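Local coordinates for 33-36 kDa outer membrane protein (Acinetobacter baumannii, PDB 6GIE) that probably forms a beta-barrel channel for small solutes across the bacterial outer membrane, with a likely part in carbapenem susceptibility, at residues P62-A67 with Q259-P264; V77-I82 with H95-K100; F149-G154 with A193-V198. One frame throughout, in Å; residues are numbered along the deposited sequence.

Contact 1: P62-A67 with Q259-P264; sequences PLAEAA and QYFITP
Leu63 lies over the ring of Phe261, with CB 3.8 Å from the ring centroid and only 6° off its normal: a CH-pi contact over the face. The site joins a short 3-10 turn to strand 252-261 of a porin beta barrel, near the corner at Ile262, where Ile262 and Thr263 both face Val266 in a classic beta bulge. Leu63 CG stands anti to the carbonyl carbon (chi1 -65°), and the branch beyond it carries CD1 back to the root of the same ring, 3.7 Å from Phe261 CG. CD1 also reaches the backbone beyond the bulge, 3.8 Å from Pro264 CA. Beside this, Ala64 CB is 4.0 Å from Phe261 CE1. No hydrogen bond links the two segments directly; the polar ties go to their neighbours. Leu63 O accepts from Arg295 NH1, and Glu65 is the residue at the N-cap position of helix 66-69. Gln259 runs extended toward the turn, its OE1 held by Lys293 NZ, while its NE2 ends 3.4 Å from Ala64 CB.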
loop_
_atom_site.group_PDB
_atom_site.type_symbol
_atom_site.label_atom_id
_atom_site.label_comp_id
_atom_site.label_asym_id
_atom_site.label_seq_id
_atom_site.Cartn_x
_atom_site.Cartn_y
_atom_site.Cartn_z
ATOM N N PRO A 62 2.003 15.146 -3.141
ATOM C CA PRO A 62 3.154 14.218 -3.004
ATOM C C PRO A 62 3.223 13.145 -4.140
ATOM O O PRO A 62 2.167 12.510 -4.498
ATOM C CB PRO A 62 2.881 13.551 -1.668
ATOM C CG PRO A 62 1.370 13.704 -1.425
ATOM C CD PRO A 62 0.989 14.989 -2.081
ATOM N N LEU A 63 4.415 12.916 -4.715
ATOM C CA LEU A 63 4.520 12.039 -5.900
ATOM C C LEU A 63 4.168 10.625 -5.491
ATOM O O LEU A 63 3.516 9.896 -6.263
ATOM C CB LEU A 63 5.904 12.052 -6.539
ATOM C CG LEU A 63 6.482 13.308 -7.177
ATOM C CD1 LEU A 63 7.956 13.115 -7.539
ATOM C CD2 LEU A 63 5.735 13.675 -8.412
ATOM N N ALA A 64 4.517 10.210 -4.270
ATOM C CA ALA A 64 4.191 8.815 -3.911
ATOM C C ALA A 64 2.690 8.460 -4.049
ATOM O O ALA A 64 2.376 7.286 -4.273
ATOM C CB ALA A 64 4.681 8.454 -2.510
ATOM N N GLU A 65 1.794 9.459 -3.893
ATOM C CA GLU A 65 0.379 9.216 -3.799
ATOM C C GLU A 65 -0.372 9.723 -5.021
ATOM O O GLU A 65 -1.554 9.958 -4.958
ATOM C CB GLU A 65 -0.221 9.913 -2.544
ATOM C CG GLU A 65 0.234 9.295 -1.239
ATOM C CD GLU A 65 -0.207 7.845 -1.008
ATOM O OE1 GLU A 65 -1.184 7.350 -1.620
ATOM O OE2 GLU A 65 0.487 7.143 -0.231
ATOM N N ALA A 66 0.322 9.895 -6.130
ATOM C CA ALA A 66 -0.275 10.490 -7.328
ATOM C C ALA A 66 -1.401 9.632 -7.879
ATOM O O ALA A 66 -2.391 10.215 -8.413
ATOM C CB ALA A 66 0.801 10.704 -8.408
ATOM N N ALA A 67 -1.294 8.291 -7.750
ATOM C CA ALA A 67 -2.362 7.401 -8.339
ATOM C C ALA A 67 -3.673 7.613 -7.562
ATOM O O ALA A 67 -4.789 7.838 -8.144
ATOM C CB ALA A 67 -1.984 5.917 -8.338
ATOM N N GLN A 259 10.911 7.237 1.949
ATOM C CA GLN A 259 10.966 7.158 0.545
ATOM C C GLN A 259 11.340 8.466 -0.118
ATOM O O GLN A 259 10.895 9.544 0.327
ATOM C CB GLN A 259 9.635 6.587 -0.018
ATOM C CG GLN A 259 9.603 6.492 -1.548
ATOM C CD GLN A 259 8.336 5.872 -2.114
ATOM O OE1 GLN A 259 8.402 5.049 -3.036
ATOM N NE2 GLN A 259 7.175 6.287 -1.601
ATOM N N TYR A 260 12.189 8.384 -1.159
ATOM C CA TYR A 260 12.624 9.608 -1.834
ATOM C C TYR A 260 12.617 9.460 -3.329
ATOM O O TYR A 260 13.230 8.541 -3.853
ATOM C CB TYR A 260 14.044 10.060 -1.401
ATOM C CG TYR A 260 14.540 11.327 -2.150
ATOM C CD1 TYR A 260 13.893 12.548 -2.001
ATOM C CD2 TYR A 260 15.611 11.284 -3.005
ATOM C CE1 TYR A 260 14.296 13.690 -2.694
ATOM C CE2 TYR A 260 16.056 12.415 -3.693
ATOM C CZ TYR A 260 15.396 13.624 -3.539
ATOM O OH TYR A 260 15.813 14.764 -4.207
ATOM N N PHE A 261 11.970 10.397 -4.016
ATOM C CA PHE A 261 11.980 10.416 -5.477
ATOM C C PHE A 261 13.163 11.221 -5.934
ATOM O O PHE A 261 13.176 12.413 -5.803
ATOM C CB PHE A 261 10.708 11.055 -6.026
ATOM C CG PHE A 261 9.569 10.128 -6.120
ATOM C CD1 PHE A 261 8.854 9.772 -4.966
ATOM C CD2 PHE A 261 9.164 9.628 -7.356
ATOM C CE1 PHE A 261 7.766 8.921 -5.055
ATOM C CE2 PHE A 261 8.074 8.780 -7.447
ATOM C CZ PHE A 261 7.368 8.438 -6.290
ATOM N N ILE A 262 14.163 10.555 -6.482
ATOM C CA ILE A 262 15.373 11.217 -7.012
ATOM C C ILE A 262 14.958 12.038 -8.230
ATOM O O ILE A 262 15.430 13.126 -8.435
ATOM C CB ILE A 262 16.432 10.155 -7.411
ATOM C CG1 ILE A 262 16.847 9.329 -6.195
ATOM C CG2 ILE A 262 17.623 10.790 -8.111
ATOM C CD1 ILE A 262 17.700 8.148 -6.540
ATOM N N THR A 263 14.082 11.469 -9.050
ATOM C CA THR A 263 13.376 12.196 -10.101
ATOM C C THR A 263 11.973 11.682 -9.988
ATOM O O THR A 263 11.743 10.667 -9.324
ATOM C CB THR A 263 13.830 11.845 -11.526
ATOM O OG1 THR A 263 13.524 10.470 -11.812
ATOM C CG2 THR A 263 15.319 12.113 -11.674
ATOM N N PRO A 264 11.050 12.336 -10.673
ATOM C CA PRO A 264 9.662 11.853 -10.649
ATOM C C PRO A 264 9.543 10.396 -11.194
ATOM O O PRO A 264 8.566 9.712 -10.886
ATOM C CB PRO A 264 8.932 12.850 -11.549
ATOM C CG PRO A 264 9.802 14.082 -11.566
ATOM C CD PRO A 264 11.217 13.599 -11.411
#

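Contact 2: V77-I82 with H95-K100; sequences VAYNYI and HTYGVK
Tyr79 and Tyr97 meet across the strand pair, Tyr79 CD1 standing 3.5 Å above the Tyr97 ring and offset toward its rim. The planes differ by 29° and the centroids are 5.0 Å apart, so the two rings are nearly parallel but displaced, with little of one over the other. Tyr79 CG is anti to its backbone N (chi1 169°), whereas Tyr97 CG is anti to its carbonyl carbon (chi1 -57°); the two side chains lie alongside each other and point the same way. His95 extends the aromatic cluster: it lies rim to rim with Tyr79, where the modelled closeness of the Tyr79 hydroxyl is doubtful, and its CD2 is 3.7 Å from Tyr81 CD1. Farther along the same face, Val77 CG1 packs on Val99 CG2 at 4.0 Å.

This register is set by four backbone hydrogen bonds. Ala78 and Gly98 exchange one pair, and Asn80 and Thr96 the other, with Asn80 N to Thr96 O at 2.7 Å. Tyr79-Tyr97 sits between them as a non-hydrogen-bonded pair, with Val77-Val99 and Tyr81-His95 at the two outer ends. On the reverse face, the one bearing Asn80 and Thr96, a water donates to Asn80 O at 3.1 Å and is hydrogen-bonded to Thr96 OG1 at 3.0 Å. The side chains reach on to adjacent strands: Asn80 ND2 bonds to Thr46 OG1, and Thr96 OG1, besides the water, to Thr121 OG1.

The contact is a beta hairpin of the barrel wall. The aromatic face points away from the chain's centre, and the Asn80 and Thr96 face points inward. Strand 43-52 borders strand 74-83 on its far edge, and strand 112-121 does the same for strand 94-105.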
loop_
_atom_site.group_PDB
_atom_site.type_symbol
_atom_site.label_atom_id
_atom_site.label_comp_id
_atom_site.label_asym_id
_atom_site.label_seq_id
_atom_site.Cartn_x
_atom_site.Cartn_y
_atom_site.Cartn_z
ATOM N N VAL A 77 0.059 -6.660 -11.162
ATOM C CA VAL A 77 0.464 -8.003 -10.934
ATOM C C VAL A 77 1.674 -8.004 -10.010
ATOM O O VAL A 77 2.440 -7.054 -9.984
ATOM C CB VAL A 77 0.778 -8.686 -12.258
ATOM C CG1 VAL A 77 -0.543 -8.879 -13.092
ATOM C CG2 VAL A 77 1.896 -7.949 -13.015
ATOM N N ALA A 78 1.863 -9.069 -9.242
ATOM C CA ALA A 78 2.987 -9.125 -8.340
ATOM C C ALA A 78 3.483 -10.545 -8.204
ATOM O O ALA A 78 2.749 -11.487 -8.431
ATOM C CB ALA A 78 2.618 -8.509 -6.931
ATOM N N TYR A 79 4.742 -10.649 -7.813
ATOM C CA TYR A 79 5.389 -11.883 -7.413
ATOM C C TYR A 79 6.174 -11.676 -6.088
ATOM O O TYR A 79 6.819 -10.634 -5.891
ATOM C CB TYR A 79 6.344 -12.335 -8.535
ATOM C CG TYR A 79 7.266 -13.455 -8.161
ATOM C CD1 TYR A 79 6.762 -14.692 -7.755
ATOM C CD2 TYR A 79 8.658 -13.295 -8.237
ATOM C CE1 TYR A 79 7.616 -15.741 -7.446
ATOM C CE2 TYR A 79 9.512 -14.329 -7.911
ATOM C CZ TYR A 79 8.986 -15.553 -7.520
ATOM O OH TYR A 79 9.825 -16.597 -7.206
ATOM N N ASN A 80 6.103 -12.668 -5.197
ATOM C CA ASN A 80 6.737 -12.603 -3.922
ATOM C C ASN A 80 7.440 -13.910 -3.616
ATOM O O ASN A 80 6.917 -14.997 -3.874
ATOM C CB ASN A 80 5.733 -12.325 -2.802
ATOM C CG ASN A 80 6.406 -12.336 -1.425
ATOM O OD1 ASN A 80 6.367 -13.340 -0.688
ATOM N ND2 ASN A 80 7.103 -11.235 -1.104
ATOM N N TYR A 81 8.612 -13.781 -3.001
ATOM C CA TYR A 81 9.510 -14.891 -2.766
ATOM C C TYR A 81 9.931 -14.861 -1.283
ATOM O O TYR A 81 10.257 -13.787 -0.744
ATOM C CB TYR A 81 10.715 -14.693 -3.700
ATOM C CG TYR A 81 11.861 -15.614 -3.526
ATOM C CD1 TYR A 81 11.693 -16.993 -3.670
ATOM C CD2 TYR A 81 13.133 -15.128 -3.267
ATOM C CE1 TYR A 81 12.752 -17.872 -3.526
ATOM C CE2 TYR A 81 14.215 -16.002 -3.131
ATOM C CZ TYR A 81 14.012 -17.369 -3.262
ATOM O OH TYR A 81 15.050 -18.247 -3.130
ATOM N N ILE A 82 9.917 -16.021 -0.629
ATOM C CA ILE A 82 10.411 -16.119 0.723
ATOM C C ILE A 82 11.261 -17.339 0.830
ATOM O O ILE A 82 10.780 -18.431 0.562
ATOM C CB ILE A 82 9.299 -16.225 1.771
ATOM C CG1 ILE A 82 8.379 -15.029 1.689
ATOM C CG2 ILE A 82 9.896 -16.292 3.183
ATOM C CD1 ILE A 82 7.213 -15.147 2.641
ATOM N N HIS A 95 6.655 -19.132 -2.878
ATOM C CA HIS A 95 6.490 -18.224 -3.999
ATOM C C HIS A 95 5.035 -17.795 -4.013
ATOM O O HIS A 95 4.159 -18.624 -3.856
ATOM C CB HIS A 95 6.772 -18.931 -5.321
ATOM C CG HIS A 95 8.167 -19.439 -5.489
ATOM N ND1 HIS A 95 8.482 -20.783 -5.439
ATOM C CD2 HIS A 95 9.315 -18.801 -5.814
ATOM C CE1 HIS A 95 9.770 -20.945 -5.684
ATOM N NE2 HIS A 95 10.299 -19.756 -5.916
ATOM N N THR A 96 4.747 -16.521 -4.228
ATOM C CA THR A 96 3.342 -16.082 -4.354
ATOM C C THR A 96 3.180 -15.165 -5.568
ATOM O O THR A 96 3.985 -14.259 -5.779
ATOM C CB THR A 96 2.816 -15.338 -3.086
ATOM O OG1 THR A 96 2.902 -16.207 -1.940
ATOM C CG2 THR A 96 1.342 -14.904 -3.291
ATOM N N TYR A 97 2.129 -15.430 -6.348
ATOM C CA TYR A 97 1.767 -14.681 -7.551
ATOM C C TYR A 97 0.426 -14.068 -7.258
ATOM O O TYR A 97 -0.418 -14.689 -6.669
ATOM C CB TYR A 97 1.632 -15.594 -8.764
ATOM C CG TYR A 97 2.875 -16.389 -9.033
ATOM C CD1 TYR A 97 3.102 -17.621 -8.386
ATOM C CD2 TYR A 97 3.853 -15.924 -9.922
ATOM C CE1 TYR A 97 4.265 -18.347 -8.622
ATOM C CE2 TYR A 97 5.029 -16.641 -10.144
ATOM C CZ TYR A 97 5.229 -17.846 -9.497
ATOM O OH TYR A 97 6.394 -18.580 -9.718
ATOM N N GLY A 98 0.252 -12.831 -7.640
ATOM C CA GLY A 98 -0.959 -12.134 -7.344
ATOM C C GLY A 98 -1.326 -11.138 -8.436
ATOM O O GLY A 98 -0.455 -10.623 -9.181
ATOM N N VAL A 99 -2.617 -10.858 -8.497
ATOM C CA VAL A 99 -3.127 -9.893 -9.383
ATOM C C VAL A 99 -4.170 -9.146 -8.589
ATOM O O VAL A 99 -4.843 -9.724 -7.722
ATOM C CB VAL A 99 -3.733 -10.585 -10.635
ATOM C CG1 VAL A 99 -4.801 -11.604 -10.243
ATOM C CG2 VAL A 99 -4.260 -9.572 -11.650
ATOM N N LYS A 100 -4.297 -7.858 -8.928
ATOM C CA LYS A 100 -5.120 -6.889 -8.241
ATOM C C LYS A 100 -5.700 -5.908 -9.308
ATOM O O LYS A 100 -5.032 -5.574 -10.301
ATOM C CB LYS A 100 -4.267 -6.088 -7.197
ATOM C CG LYS A 100 -5.113 -5.102 -6.381
ATOM C CD LYS A 100 -4.577 -4.700 -4.982
ATOM C CE LYS A 100 -5.625 -3.858 -4.244
ATOM N NZ LYS A 100 -5.579 -3.814 -2.737
HETATM O O HOH W 1 5.801 -16.403 -1.292
#

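Contact 3: F149-G154 with A193-V198; sequences FLVAVG and ARTKYV
Phe149 leans across the neighbouring strand onto Tyr197 and Thr195. Its CB sits at the edge of the Tyr197 ring, 4.0 Å from CD1. With CG anti to the backbone N (chi1 179°), the ring then passes over the backbone: CD1 comes 3.4 Å from Lys196 O, CE1 lies 3.8 Å from Thr195 CB, and CZ at the tip is 4.1 Å from Thr195 CG2. The same Lys196 O accepts from Leu150 N at 2.9 Å with an N-H...O angle of 168°, one of four backbone bonds that pair Leu150 with Lys196 and Ala152 with Arg194. A close CA-H...O contact adds to them, Thr195 CA being 3.0 Å from Leu150 O.

On the reverse face, Leu150 CD2 is 4.1 Å from Arg194 NH2. The polar ends there are held by charges from elsewhere: Arg194 NE forms a salt bridge with Glu140, and Lys196 NZ has two acidic partners, Glu65 and Glu211, so opposite charges face each other on the inner side of the wall. Antiparallel strands with apolar and aromatic residues outside and charged ones inside are typical of a porin beta barrel.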
loop_
_atom_site.group_PDB
_atom_site.type_symbol
_atom_site.label_atom_id
_atom_site.label_comp_id
_atom_site.label_asym_id
_atom_site.label_seq_id
_atom_site.Cartn_x
_atom_site.Cartn_y
_atom_site.Cartn_z
ATOM N N PHE A 149 -10.582 11.275 0.492
ATOM C CA PHE A 149 -10.829 10.429 1.630
ATOM C C PHE A 149 -11.646 9.235 1.207
ATOM O O PHE A 149 -12.857 9.360 0.905
ATOM C CB PHE A 149 -11.475 11.184 2.814
ATOM C CG PHE A 149 -11.756 10.281 3.988
ATOM C CD1 PHE A 149 -10.745 9.507 4.560
ATOM C CD2 PHE A 149 -13.020 10.193 4.542
ATOM C CE1 PHE A 149 -10.989 8.659 5.664
ATOM C CE2 PHE A 149 -13.275 9.367 5.653
ATOM C CZ PHE A 149 -12.278 8.588 6.214
ATOM N N LEU A 150 -10.989 8.080 1.252
ATOM C CA LEU A 150 -11.601 6.859 0.874
ATOM C C LEU A 150 -11.953 6.016 2.097
ATOM O O LEU A 150 -11.095 5.722 2.963
ATOM C CB LEU A 150 -10.641 6.067 -0.058
ATOM C CG LEU A 150 -10.988 4.628 -0.474
ATOM C CD1 LEU A 150 -12.289 4.517 -1.255
ATOM C CD2 LEU A 150 -9.840 4.071 -1.365
ATOM N N VAL A 151 -13.200 5.573 2.128
ATOM C CA VAL A 151 -13.591 4.502 3.012
ATOM C C VAL A 151 -14.073 3.271 2.202
ATOM O O VAL A 151 -14.916 3.405 1.330
ATOM C CB VAL A 151 -14.746 4.964 3.889
ATOM C CG1 VAL A 151 -15.084 3.889 4.902
ATOM C CG2 VAL A 151 -14.362 6.246 4.528
ATOM N N ALA A 152 -13.613 2.088 2.599
ATOM C CA ALA A 152 -13.894 0.836 1.890
ATOM C C ALA A 152 -14.084 -0.339 2.849
ATOM O O ALA A 152 -13.365 -0.473 3.824
ATOM C CB ALA A 152 -12.799 0.528 0.942
ATOM N N VAL A 153 -15.118 -1.132 2.586
ATOM C CA VAL A 153 -15.378 -2.316 3.365
ATOM C C VAL A 153 -15.326 -3.490 2.396
ATOM O O VAL A 153 -15.648 -3.333 1.235
ATOM C CB VAL A 153 -16.789 -2.295 4.009
ATOM C CG1 VAL A 153 -16.882 -1.189 5.059
ATOM C CG2 VAL A 153 -17.848 -2.112 2.942
ATOM N N GLY A 154 -14.971 -4.660 2.878
ATOM C CA GLY A 154 -14.937 -5.788 1.981
ATOM C C GLY A 154 -14.853 -7.085 2.705
ATOM O O GLY A 154 -15.218 -7.170 3.868
ATOM N N ALA A 193 -12.228 -3.568 6.673
ATOM C CA ALA A 193 -12.597 -2.168 6.554
ATOM C C ALA A 193 -11.350 -1.429 6.432
ATOM O O ALA A 193 -10.352 -1.759 7.126
ATOM C CB ALA A 193 -13.346 -1.652 7.790
ATOM N N ARG A 194 -11.390 -0.372 5.621
ATOM C CA ARG A 194 -10.261 0.507 5.629
ATOM C C ARG A 194 -10.527 1.925 5.157
ATOM O O ARG A 194 -11.469 2.229 4.375
ATOM C CB ARG A 194 -9.137 -0.160 4.807
ATOM C CG ARG A 194 -9.261 -0.153 3.315
ATOM C CD ARG A 194 -7.956 -0.676 2.630
ATOM N NE ARG A 194 -8.230 -0.683 1.185
ATOM C CZ ARG A 194 -7.943 0.315 0.382
ATOM N NH1 ARG A 194 -7.234 1.345 0.798
ATOM N NH2 ARG A 194 -8.297 0.262 -0.878
ATOM N N THR A 195 -9.591 2.782 5.532
ATOM C CA THR A 195 -9.680 4.164 5.139
ATOM C C THR A 195 -8.367 4.652 4.643
ATOM O O THR A 195 -7.361 4.126 5.047
ATOM C CB THR A 195 -10.102 5.073 6.313
ATOM O OG1 THR A 195 -9.120 5.054 7.329
ATOM C CG2 THR A 195 -11.381 4.632 6.892
ATOM N N LYS A 196 -8.412 5.632 3.748
ATOM C CA LYS A 196 -7.246 6.279 3.268
ATOM C C LYS A 196 -7.425 7.774 3.068
ATOM O O LYS A 196 -8.394 8.230 2.452
ATOM C CB LYS A 196 -6.822 5.679 1.901
ATOM C CG LYS A 196 -5.394 6.084 1.429
ATOM C CD LYS A 196 -5.022 5.237 0.173
ATOM C CE LYS A 196 -3.876 5.744 -0.662
ATOM N NZ LYS A 196 -2.636 5.657 0.112
ATOM N N TYR A 197 -6.427 8.548 3.511
ATOM C CA TYR A 197 -6.487 10.009 3.273
ATOM C C TYR A 197 -5.184 10.516 2.782
ATOM O O TYR A 197 -4.138 10.090 3.271
ATOM C CB TYR A 197 -6.888 10.793 4.575
ATOM C CG TYR A 197 -6.913 12.314 4.384
ATOM C CD1 TYR A 197 -7.942 12.930 3.683
ATOM C CD2 TYR A 197 -5.937 13.118 4.918
ATOM C CE1 TYR A 197 -7.959 14.297 3.532
ATOM C CE2 TYR A 197 -5.973 14.493 4.776
ATOM C CZ TYR A 197 -6.972 15.058 4.084
ATOM O OH TYR A 197 -6.974 16.397 3.890
ATOM N N VAL A 198 -5.246 11.549 1.943
ATOM C CA VAL A 198 -4.036 12.264 1.529
ATOM C C VAL A 198 -4.424 13.694 1.338
ATOM O O VAL A 198 -5.322 13.997 0.582
ATOM C CB VAL A 198 -3.391 11.679 0.235
ATOM C CG1 VAL A 198 -2.202 12.532 -0.192
ATOM C CG2 VAL A 198 -2.883 10.287 0.508
#

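How the contacts relate
From the N terminus, the chain first enters contact 1 at 62-67, a 3-10 turn running into helix 66-69, then continues into strand 74-83. Contact 2 closes a short hairpin, 77-82 with 95-100. The wall then proceeds to 149-154, which contact 3 pairs with 193-198 across a largely unmodelled loop. Only at 259-264 does contact 1 close, enclosing both others; contacts 2 and 3 follow in series, lie on opposite sides of the chain's centre and do not touch. Contact 1 meets contact 3 directly, through a salt bridge from Glu65 OE1 to Lys196 NZ at 2.8 Å, with Val198 packed on Pro62 and Glu65. The turn thus ties two distant parts of the barrel wall together.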